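Local coordinates for protein periplasmic beta-glucosidase (Pseudomonas aeruginosa, PDB 6R5T) that probably hydrolyses terminal, non-reducing beta-D-glucosyl residues with release of beta-D-glucose, as a periplasmic member of glycoside hydrolase family 3, at residues 130-134 with 574-579; 489-495 with 521-525; 562-566 with 607-611. The protein carries 1 engineered substitution. All blocks are in the same frame, centred on the assembly; numbering follows the deposited sequence.

Loops can join distant parts of a multidomain chain; three such contacts lie together here. From the N terminus, residues 130-134, in the loop between strand 121-122 and helix 146-161 of the TIM-barrel-clan N-terminal domain, meet 574-579 some 440 residues later, closing contact 1. Nested inside that loop, contact 2 (489-495 to 521-525) closes a short one holding helix 497-508 and strand 513-518 of the second domain, and is finished before contact 3 opens at 562-566. Contact 3 ends at 607-611, after contact 1 has closed, so the two cross. Arg-521 joins contacts 1 and 2 through Ala-133 and Arg-134, Tyr-578 stacks on Phe-610 between contacts 1 and 3, and Pro-522 meets Met-565 between contacts 2 and 3.

Contact 1 (130-134 with 574-579); sequences TRDAR and VPVYYN
Arginine and tyrosine can join two loops by stacking, with no hydrogen bond directly between the loops, as Arg-131 and Tyr-577 do here. Both segments are irregular and run nearly antiparallel, 163° apart, closest at Asp-132 and Pro-575 (CA-CA 5.4 Å), where a cis peptide precedes the proline. Arg-131, extended as m, t, t, places its guanidinium 4.1 Å from the Tyr-577 ring (centre to centre, planes at 5°), with CD 3.6 Å from the ring centroid in a CH-pi contact; Tyr-577 takes chi1 p. Water 1 joins Arg-131 NE (2.8 Å) to Asn-579 OD1 (2.7 Å). Val-574 CG1 lies 3.3 Å from Asp-132 OD1, and that carboxylate closes an Asx turn onto Arg-134 N (3.0 Å) and pairs with its guanidinium (NH2 to Asp-132 OD2, 2.8 Å). Tyr-577 OH bonds Glu-185 of the second subunit. The chemistry implies a junction between the N- and C-terminal domains made by stacking, bridging water and van der Waals packing of a valine methyl against the Asp-132/Arg-134 salt bridge.

Contact 2 (489-495 with 521-525); sequences SRTDLRI and RPLSL
Side chains can shape a loop from within; here arginines do so, and one direct backbone hydrogen bond ties it to its neighbour. Both segments are irregular; the closest CA pairs are Leu-493 with Leu-523 (4.8 Å) and Arg-494 with Ser-524 (4.7 Å). Ser-524 N donates to Leu-493 O at 2.8 Å, and water 3 spans Ile-495 N (2.9 Å) and Ser-524 O (2.7 Å). Arg-490 (m, t, p) folds back, NH2 reaching Arg-494 O at 2.8 Å. Asp-492, chi1 t, forms through OD1 an Asx turn to Arg-494 N and a salt bridge to Arg-494 NE (both 3.0 Å), Arg-494 being m, t, m. Arg-521 (p, t, p) turns toward 489-495: Arg-490 CD sits over one face of its guanidinium, 3.2 Å from Arg-521 NH2, and Leu-493 (m, t) packs CD2 3.8 Å from Arg-521 CD. Glu-479 forms salt bridges with Arg-490 and Arg-521, reconciling their like charges. Ser-524, chi1 p, sets OG 2.9 Å from Arg-494 CG. Ile-495 (m, t) brings CD1 3.9 Å from Leu-525 CD2. The contact joins loops after parallel strands 472-478 and 513-518 of a beta-alpha-beta crossover through helix 497-508, just before helix 526-531, with Ile-495 and Leu-525 resting on Leu-517.

Contact 3 (562-566 with 607-611); sequences KLTMS and LYPFG
When two irregular segments meet, one direct backbone hydrogen bond can join them, with side chains packed around it. Here the directions differ by 126°; the nearest CA pairs are Leu-563 with Gly-611 (4.9 Å) and Ser-566 with Phe-610 (4.8 Å). The direct polar link is Gly-611 N to Leu-563 O, 2.8 Å; the Gly-611 phi, 85°, favours glycine. Water 4 adds a bridge, 2.6 Å from Ser-566 OG and 3.1 Å from Phe-610 N; Ser-566 OG also hydrogen-bonds Glu-144. In apolar contact, Leu-563 (m, t) sets CD1 3.5 Å from Tyr-608 CB. Carbonyl oxygens also meet carbons: Leu-563 O lies over one face of the Phe-610 ring (chi1 t), Thr-564 O is at its edge, 3.3 Å from Phe-610 CE1, and Gly-611 O is 3.1 Å from Lys-562 CD, whose NZ bonds Gly-613 O. Leu-607 and Tyr-608 form a classic beta bulge opposite Phe-567. Leu-563 and Tyr-608 lie against strand 364-368, Thr-564 touches helix 91-95, and Lys-562 and Phe-610 meet strand 651-660, where three domains converge.

Contact 1 (130-134 with 574-579)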
# COMPACT_ATOMS: atom_id res chain seq x y z
N THR A 130 -11.54 4.90 -3.69
CA THR A 130 -10.42 4.16 -4.33
C THR A 130 -9.18 5.04 -4.47
O THR A 130 -9.22 6.04 -5.15
CB THR A 130 -10.81 3.58 -5.68
OG1 THR A 130 -11.24 4.65 -6.53
CG2 THR A 130 -11.90 2.54 -5.50
N ARG A 131 -8.12 4.64 -3.77
CA ARG A 131 -6.81 5.31 -3.84
C ARG A 131 -5.75 4.41 -4.51
O ARG A 131 -4.57 4.88 -4.67
CB ARG A 131 -6.35 5.70 -2.45
CG ARG A 131 -7.20 6.77 -1.80
CD ARG A 131 -6.75 7.06 -0.39
NE ARG A 131 -7.45 8.24 0.12
CZ ARG A 131 -7.42 8.64 1.37
NH1 ARG A 131 -6.67 8.00 2.27
NH2 ARG A 131 -8.06 9.73 1.70
N ASP A 132 -6.10 3.20 -4.91
CA ASP A 132 -5.15 2.23 -5.46
C ASP A 132 -5.63 1.84 -6.84
O ASP A 132 -6.54 1.05 -6.98
CB ASP A 132 -4.99 1.02 -4.55
CG ASP A 132 -3.86 0.08 -4.93
OD1 ASP A 132 -3.57 -0.08 -6.16
OD2 ASP A 132 -3.23 -0.45 -3.95
N ALA A 133 -4.97 2.40 -7.85
CA ALA A 133 -5.37 2.21 -9.25
C ALA A 133 -5.27 0.74 -9.71
O ALA A 133 -5.81 0.41 -10.76
CB ALA A 133 -4.49 3.11 -10.13
N ARG A 134 -4.55 -0.12 -9.00
CA ARG A 134 -4.40 -1.54 -9.46
C ARG A 134 -5.71 -2.32 -9.33
O ARG A 134 -5.90 -3.30 -10.06
CB ARG A 134 -3.35 -2.25 -8.60
CG ARG A 134 -1.96 -1.66 -8.74
CD ARG A 134 -1.01 -2.34 -7.78
NE ARG A 134 -1.24 -1.90 -6.42
CZ ARG A 134 -0.48 -2.25 -5.40
NH1 ARG A 134 0.51 -3.10 -5.55
NH2 ARG A 134 -0.76 -1.80 -4.20
N VAL A 574 2.16 3.81 -6.39
CA VAL A 574 0.82 3.63 -5.75
C VAL A 574 1.04 3.57 -4.25
O VAL A 574 1.96 2.90 -3.77
CB VAL A 574 0.12 2.40 -6.33
CG1 VAL A 574 -1.01 1.90 -5.46
CG2 VAL A 574 -0.33 2.68 -7.75
N PRO A 575 0.19 4.24 -3.45
CA PRO A 575 -0.90 5.10 -3.92
C PRO A 575 -0.48 6.55 -4.10
O PRO A 575 0.35 7.06 -3.41
CB PRO A 575 -1.87 5.02 -2.74
CG PRO A 575 -0.94 4.99 -1.54
CD PRO A 575 0.20 4.13 -1.99
N VAL A 576 -1.13 7.19 -5.06
CA VAL A 576 -1.03 8.66 -5.18
C VAL A 576 -2.47 9.17 -5.18
O VAL A 576 -3.33 8.65 -5.86
CB VAL A 576 -0.29 9.17 -6.42
CG1 VAL A 576 1.20 8.93 -6.29
CG2 VAL A 576 -0.86 8.55 -7.67
N TYR A 577 -2.66 10.18 -4.38
CA TYR A 577 -3.98 10.83 -4.30
C TYR A 577 -3.75 12.23 -3.80
O TYR A 577 -2.78 12.48 -3.08
CB TYR A 577 -4.91 10.01 -3.38
CG TYR A 577 -4.38 9.67 -2.02
CD1 TYR A 577 -3.57 8.56 -1.82
CD2 TYR A 577 -4.68 10.44 -0.90
CE1 TYR A 577 -3.13 8.19 -0.56
CE2 TYR A 577 -4.26 10.08 0.36
CZ TYR A 577 -3.45 8.96 0.54
OH TYR A 577 -3.05 8.60 1.81
N TYR A 578 -4.67 13.15 -4.08
CA TYR A 578 -4.40 14.59 -3.92
C TYR A 578 -4.50 15.04 -2.44
O TYR A 578 -3.77 15.95 -2.05
CB TYR A 578 -5.32 15.44 -4.81
CG TYR A 578 -6.64 15.68 -4.15
CD1 TYR A 578 -7.66 14.74 -4.16
CD2 TYR A 578 -6.84 16.84 -3.40
CE1 TYR A 578 -8.84 14.94 -3.48
CE2 TYR A 578 -8.01 17.04 -2.71
CZ TYR A 578 -9.01 16.10 -2.73
OH TYR A 578 -10.11 16.24 -1.96
N ASN A 579 -5.31 14.37 -1.64
CA ASN A 579 -5.58 14.79 -0.24
C ASN A 579 -4.71 13.97 0.70
O ASN A 579 -5.20 13.31 1.65
CB ASN A 579 -7.07 14.73 0.08
CG ASN A 579 -7.71 13.39 -0.20
OD1 ASN A 579 -7.27 12.62 -1.05
ND2 ASN A 579 -8.83 13.10 0.49
O HOH W 1 -8.03 10.16 -1.80
O HOH W 2 -10.58 10.74 0.08

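Contact 2 (489-495 with 521-525)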
# COMPACT_ATOMS: atom_id res chain seq x y z
N SER A 489 -7.15 -7.49 -10.88
CA SER A 489 -6.15 -6.56 -10.36
C SER A 489 -4.94 -6.61 -11.28
O SER A 489 -4.54 -7.67 -11.75
CB SER A 489 -5.83 -6.90 -8.97
OG SER A 489 -7.01 -6.81 -8.19
N ARG A 490 -4.35 -5.45 -11.51
CA ARG A 490 -3.19 -5.29 -12.42
C ARG A 490 -1.94 -4.93 -11.64
O ARG A 490 -2.00 -4.12 -10.74
CB ARG A 490 -3.45 -4.17 -13.42
CG ARG A 490 -4.29 -4.60 -14.59
CD ARG A 490 -4.39 -3.60 -15.74
NE ARG A 490 -3.27 -3.71 -16.64
CZ ARG A 490 -2.87 -2.75 -17.47
NH1 ARG A 490 -3.57 -1.63 -17.58
NH2 ARG A 490 -1.82 -2.92 -18.24
N THR A 491 -0.80 -5.47 -12.06
CA THR A 491 0.53 -5.10 -11.58
C THR A 491 1.19 -4.05 -12.46
O THR A 491 2.28 -3.64 -12.11
CB THR A 491 1.47 -6.31 -11.50
OG1 THR A 491 1.66 -6.83 -12.82
CG2 THR A 491 0.88 -7.39 -10.62
N ASP A 492 0.61 -3.69 -13.60
CA ASP A 492 1.18 -2.75 -14.59
C ASP A 492 0.02 -1.80 -14.90
O ASP A 492 -1.05 -2.30 -15.17
CB ASP A 492 1.63 -3.56 -15.81
CG ASP A 492 2.26 -2.81 -16.95
OD1 ASP A 492 2.28 -1.60 -16.91
OD2 ASP A 492 2.67 -3.48 -17.95
N LEU A 493 0.23 -0.50 -14.86
CA LEU A 493 -0.86 0.46 -15.16
C LEU A 493 -0.69 1.04 -16.57
O LEU A 493 -1.48 1.91 -16.93
CB LEU A 493 -0.90 1.60 -14.14
CG LEU A 493 -1.11 1.13 -12.69
CD1 LEU A 493 -0.98 2.35 -11.82
CD2 LEU A 493 -2.48 0.47 -12.51
N ARG A 494 0.25 0.55 -17.35
CA ARG A 494 0.43 1.08 -18.72
C ARG A 494 -0.64 0.53 -19.67
O ARG A 494 -1.31 -0.48 -19.41
CB ARG A 494 1.82 0.71 -19.25
CG ARG A 494 2.94 1.44 -18.53
CD ARG A 494 4.31 0.94 -18.91
NE ARG A 494 4.43 -0.46 -18.60
CZ ARG A 494 5.49 -1.23 -18.90
NH1 ARG A 494 6.55 -0.70 -19.46
NH2 ARG A 494 5.46 -2.52 -18.63
N ILE A 495 -0.74 1.19 -20.81
CA ILE A 495 -1.43 0.55 -21.94
C ILE A 495 -0.73 -0.78 -22.16
O ILE A 495 0.49 -0.90 -22.07
CB ILE A 495 -1.35 1.50 -23.15
CG1 ILE A 495 -2.17 2.77 -22.94
CG2 ILE A 495 -1.72 0.80 -24.43
CD1 ILE A 495 -2.01 3.84 -24.02
N ARG A 521 -9.56 2.32 -15.15
CA ARG A 521 -8.73 2.72 -13.99
C ARG A 521 -7.76 3.76 -14.53
O ARG A 521 -7.51 3.83 -15.73
CB ARG A 521 -7.92 1.55 -13.45
CG ARG A 521 -7.03 0.88 -14.49
CD ARG A 521 -5.93 -0.01 -13.95
NE ARG A 521 -6.41 -1.10 -13.10
CZ ARG A 521 -6.97 -2.21 -13.50
NH1 ARG A 521 -7.30 -3.15 -12.63
NH2 ARG A 521 -7.22 -2.42 -14.78
N PRO A 522 -7.16 4.55 -13.65
CA PRO A 522 -6.02 5.35 -14.05
C PRO A 522 -4.95 4.51 -14.77
O PRO A 522 -4.67 3.41 -14.34
CB PRO A 522 -5.47 5.90 -12.73
CG PRO A 522 -6.70 5.93 -11.85
CD PRO A 522 -7.44 4.67 -12.21
N LEU A 523 -4.34 5.08 -15.81
CA LEU A 523 -3.23 4.44 -16.55
C LEU A 523 -2.00 5.30 -16.42
O LEU A 523 -2.11 6.53 -16.20
CB LEU A 523 -3.54 4.30 -18.04
CG LEU A 523 -4.77 3.48 -18.41
CD1 LEU A 523 -5.00 3.50 -19.92
CD2 LEU A 523 -4.63 2.09 -17.89
N SER A 524 -0.85 4.63 -16.50
CA SER A 524 0.47 5.29 -16.56
C SER A 524 0.74 5.68 -18.03
O SER A 524 0.83 4.75 -18.88
CB SER A 524 1.52 4.40 -15.99
OG SER A 524 1.63 3.21 -16.70
N LEU A 525 0.85 6.98 -18.29
CA LEU A 525 0.81 7.50 -19.68
C LEU A 525 1.99 8.41 -19.98
O LEU A 525 1.85 9.31 -20.82
CB LEU A 525 -0.51 8.23 -19.86
CG LEU A 525 -1.75 7.32 -19.84
CD1 LEU A 525 -3.02 8.11 -19.71
CD2 LEU A 525 -1.80 6.44 -21.10
O HOH W 3 0.97 3.45 -21.28

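Contact 3 (562-566 with 607-611)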
# COMPACT_ATOMS: atom_id res chain seq x y z
N LYS A 562 -13.28 16.19 -16.09
CA LYS A 562 -12.09 16.35 -15.25
C LYS A 562 -11.91 15.11 -14.41
O LYS A 562 -12.88 14.55 -13.90
CB LYS A 562 -12.20 17.63 -14.41
CG LYS A 562 -11.91 18.89 -15.26
CD LYS A 562 -11.92 20.13 -14.49
CE LYS A 562 -11.55 21.35 -15.30
NZ LYS A 562 -10.07 21.43 -15.52
N LEU A 563 -10.65 14.73 -14.20
CA LEU A 563 -10.31 13.51 -13.44
C LEU A 563 -10.86 13.58 -12.03
O LEU A 563 -10.72 14.63 -11.38
CB LEU A 563 -8.81 13.27 -13.40
CG LEU A 563 -8.16 13.15 -14.77
CD1 LEU A 563 -6.68 12.94 -14.57
CD2 LEU A 563 -8.78 12.02 -15.61
N THR A 564 -11.36 12.45 -11.53
CA THR A 564 -11.70 12.35 -10.08
C THR A 564 -10.78 11.36 -9.37
O THR A 564 -11.07 10.98 -8.22
CB THR A 564 -13.16 11.93 -9.88
OG1 THR A 564 -13.37 10.59 -10.35
CG2 THR A 564 -14.10 12.91 -10.57
N MET A 565 -9.77 10.88 -10.07
CA MET A 565 -8.73 10.02 -9.46
C MET A 565 -7.41 10.43 -10.10
O MET A 565 -7.36 10.67 -11.33
CB MET A 565 -9.07 8.56 -9.72
CG MET A 565 -8.27 7.58 -8.90
SD MET A 565 -9.05 5.94 -8.99
CE MET A 565 -7.82 5.01 -8.09
N SER A 566 -6.39 10.54 -9.29
CA SER A 566 -5.02 10.95 -9.70
C SER A 566 -4.44 9.86 -10.61
O SER A 566 -4.66 8.67 -10.35
CB SER A 566 -4.21 11.10 -8.45
OG SER A 566 -4.69 12.21 -7.70
N LEU A 607 1.10 12.09 -12.82
CA LEU A 607 1.21 12.63 -14.19
C LEU A 607 0.07 13.62 -14.42
O LEU A 607 0.32 14.72 -14.91
CB LEU A 607 1.14 11.51 -15.23
CG LEU A 607 1.29 12.02 -16.66
CD1 LEU A 607 2.61 12.79 -16.87
CD2 LEU A 607 1.26 10.89 -17.63
N TYR A 608 -1.15 13.26 -14.00
CA TYR A 608 -2.33 14.15 -14.14
C TYR A 608 -2.98 14.18 -12.76
O TYR A 608 -3.33 13.13 -12.24
CB TYR A 608 -3.32 13.66 -15.18
CG TYR A 608 -2.76 13.40 -16.55
CD1 TYR A 608 -2.32 14.42 -17.37
CD2 TYR A 608 -2.72 12.12 -17.06
CE1 TYR A 608 -1.85 14.16 -18.65
CE2 TYR A 608 -2.25 11.84 -18.33
CZ TYR A 608 -1.81 12.88 -19.14
OH TYR A 608 -1.37 12.61 -20.42
N PRO A 609 -3.14 15.36 -12.16
CA PRO A 609 -3.69 15.42 -10.80
C PRO A 609 -5.22 15.37 -10.79
O PRO A 609 -5.89 15.52 -11.77
CB PRO A 609 -3.24 16.79 -10.33
CG PRO A 609 -3.26 17.59 -11.61
CD PRO A 609 -2.77 16.66 -12.70
N PHE A 610 -5.74 15.11 -9.61
CA PHE A 610 -7.19 15.20 -9.34
C PHE A 610 -7.72 16.54 -9.83
O PHE A 610 -7.09 17.59 -9.61
CB PHE A 610 -7.40 15.10 -7.84
CG PHE A 610 -8.84 15.14 -7.45
CD1 PHE A 610 -9.65 14.00 -7.46
CD2 PHE A 610 -9.41 16.34 -7.02
CE1 PHE A 610 -10.96 14.07 -7.02
CE2 PHE A 610 -10.72 16.39 -6.58
CZ PHE A 610 -11.50 15.28 -6.60
N GLY A 611 -8.82 16.49 -10.56
CA GLY A 611 -9.49 17.69 -11.08
C GLY A 611 -8.90 18.18 -12.40
O GLY A 611 -9.40 19.21 -12.90
O HOH W 4 -3.48 14.49 -7.59